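Local coordinates for McyG protein (Microcystis aeruginosa PCC 7806, PDB 4R0M) that probably activates phenylalanine-like substrates as acyl-adenylates for loading onto a peptidyl carrier domain in microcystin synthesis, at residues A[479-484]-A[514-519]. Residues are numbered along the deposited sequence; the frame is centred on the assembly and turned at random.
Sequences TDLLII and APAYVI
Two parallel strands of a beta-alpha-beta unit meet here, in the small C-terminal subdomain characteristic of ANL adenylating enzymes. The chain leaves strand 479-486, passes through helix 498-511 and returns as strand 517-520, an outermost strand of a three-stranded mixed sheet; on its other flank, strand 479-486 pairs antiparallel with strand 468-474. The crossover strands run at 15° to each other. Leu482 O accepts the N-H of Ala516 in its carbonyl plane at 2.8 Å, a bent bond with 139° at the hydrogen; Ala516 has a helix-like backbone conformation. The parallel bridges pair Ile483 with Tyr517 and Ile484 with Val518. Ile484 is gripped by both its polar backbone atoms: its N points almost straight at Tyr517 O (3.0 Å), and its O receives Ile519 N close to head-on to the carbonyl.

On the face carrying Tyr517, Leu481 CB packs against Ala516 CB. With Leu481 CG set beside its own backbone N (chi1 -53°), CD1 reaches the edge of the Tyr517 ring, 3.8 Å from CE2 and near the ring plane. Ile483 CG1 lies more loosely along the same edge, while the Phe543 ring meets Tyr517 with its plane inclined. Ile483 and Ile519 run alongside each other in the same direction, CG2 of the former against CD1 of the latter.

The face bearing Ile484 and Val518 is buried against helices: Val518 touches Val500 and Ile503 of the connecting helix, and Ile484 touches Ile456 of helix 449-457. Extended at its outer bond, Ile484 slants over Pro515, bringing CD1 to 3.6 Å from Pro515 CB and 3.8 Å from Pro515 CG.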
loop_
_atom_site.group_PDB
_atom_site.type_symbol
_atom_site.label_atom_id
_atom_site.label_comp_id
_atom_site.label_asym_id
_atom_site.label_seq_id
_atom_site.Cartn_x
_atom_site.Cartn_y
_atom_site.Cartn_z
ATOM N N THR A 479 -19.176 -1.683 29.213
ATOM C CA THR A 479 -19.626 -0.890 28.065
ATOM C C THR A 479 -18.517 -0.625 27.034
ATOM O O THR A 479 -17.327 -0.720 27.346
ATOM C CB THR A 479 -20.289 0.438 28.511
ATOM O OG1 THR A 479 -20.897 1.077 27.380
ATOM C CG2 THR A 479 -19.271 1.388 29.154
ATOM N N ASP A 480 -18.925 -0.297 25.810
ATOM C CA ASP A 480 -17.990 -0.031 24.715
ATOM C C ASP A 480 -17.546 1.428 24.666
ATOM O O ASP A 480 -18.369 2.343 24.730
ATOM C CB ASP A 480 -18.603 -0.446 23.376
ATOM C CG ASP A 480 -18.600 -1.948 23.177
ATOM O OD1 ASP A 480 -17.509 -2.557 23.231
ATOM O OD2 ASP A 480 -19.689 -2.521 22.958
ATOM N N LEU A 481 -16.236 1.632 24.550
ATOM C CA LEU A 481 -15.663 2.971 24.483
ATOM C C LEU A 481 -15.107 3.266 23.092
ATOM O O LEU A 481 -14.493 2.400 22.461
ATOM C CB LEU A 481 -14.555 3.145 25.532
ATOM C CG LEU A 481 -14.811 2.825 27.013
ATOM C CD1 LEU A 481 -13.515 2.939 27.803
ATOM C CD2 LEU A 481 -15.884 3.716 27.624
ATOM N N LEU A 482 -15.338 4.488 22.618
ATOM C CA LEU A 482 -14.732 4.969 21.384
ATOM C C LEU A 482 -13.438 5.693 21.721
ATOM O O LEU A 482 -13.432 6.630 22.523
ATOM C CB LEU A 482 -15.686 5.905 20.633
ATOM C CG LEU A 482 -15.122 6.708 19.452
ATOM C CD1 LEU A 482 -14.798 5.807 18.265
ATOM C CD2 LEU A 482 -16.084 7.812 19.042
ATOM N N ILE A 483 -12.343 5.250 21.109
ATOM C CA ILE A 483 -11.037 5.863 21.333
ATOM C C ILE A 483 -10.544 6.519 20.050
ATOM O O ILE A 483 -10.601 5.926 18.972
ATOM C CB ILE A 483 -9.997 4.852 21.881
ATOM C CG1 ILE A 483 -10.420 4.322 23.256
ATOM C CG2 ILE A 483 -8.623 5.495 22.019
ATOM C CD1 ILE A 483 -11.382 3.155 23.208
ATOM N N ILE A 484 -10.072 7.754 20.187
ATOM C CA ILE A 484 -9.557 8.523 19.069
ATOM C C ILE A 484 -8.107 8.925 19.331
ATOM O O ILE A 484 -7.796 9.553 20.345
ATOM C CB ILE A 484 -10.444 9.758 18.783
ATOM C CG1 ILE A 484 -11.723 9.321 18.060
ATOM C CG2 ILE A 484 -9.691 10.802 17.965
ATOM C CD1 ILE A 484 -12.847 10.334 18.094
ATOM N N ALA A 514 -19.695 10.164 21.752
ATOM C CA ALA A 514 -18.467 10.860 22.107
ATOM C C ALA A 514 -17.283 9.917 22.285
ATOM O O ALA A 514 -17.461 8.769 22.690
ATOM C CB ALA A 514 -18.684 11.673 23.369
ATOM N N PRO A 515 -16.066 10.395 21.968
ATOM C CA PRO A 515 -14.878 9.617 22.311
ATOM C C PRO A 515 -14.631 9.624 23.817
ATOM O O PRO A 515 -14.664 10.688 24.445
ATOM C CB PRO A 515 -13.747 10.352 21.583
ATOM C CG PRO A 515 -14.257 11.732 21.354
ATOM C CD PRO A 515 -15.738 11.592 21.170
ATOM N N ALA A 516 -14.403 8.444 24.388
ATOM C CA ALA A 516 -14.057 8.329 25.803
ATOM C C ALA A 516 -12.671 8.919 26.061
ATOM O O ALA A 516 -12.473 9.648 27.036
ATOM C CB ALA A 516 -14.122 6.880 26.256
ATOM N N TYR A 517 -11.727 8.612 25.170
ATOM C CA TYR A 517 -10.366 9.139 25.259
ATOM C C TYR A 517 -9.898 9.712 23.926
ATOM O O TYR A 517 -10.169 9.144 22.866
ATOM C CB TYR A 517 -9.390 8.053 25.722
ATOM C CG TYR A 517 -9.762 7.389 27.031
ATOM C CD1 TYR A 517 -9.432 7.979 28.253
ATOM C CD2 TYR A 517 -10.438 6.169 27.047
ATOM C CE1 TYR A 517 -9.769 7.371 29.454
ATOM C CE2 TYR A 517 -10.779 5.553 28.241
ATOM C CZ TYR A 517 -10.441 6.159 29.441
ATOM O OH TYR A 517 -10.779 5.552 30.628
ATOM N N VAL A 518 -9.203 10.844 23.992
ATOM C CA VAL A 518 -8.590 11.460 22.817
ATOM C C VAL A 518 -7.113 11.692 23.113
ATOM O O VAL A 518 -6.757 12.563 23.910
ATOM C CB VAL A 518 -9.276 12.790 22.420
ATOM C CG1 VAL A 518 -8.644 13.367 21.162
ATOM C CG2 VAL A 518 -10.768 12.589 22.203
ATOM N N ILE A 519 -6.256 10.906 22.463
ATOM C CA ILE A 519 -4.826 10.892 22.768
ATOM C C ILE A 519 -3.968 11.488 21.646
ATOM O O ILE A 519 -3.910 10.937 20.542
ATOM C CB ILE A 519 -4.327 9.463 23.080
ATOM C CG1 ILE A 519 -5.299 8.738 24.020
ATOM C CG2 ILE A 519 -2.920 9.512 23.664
ATOM C CD1 ILE A 519 -5.348 7.238 23.827
#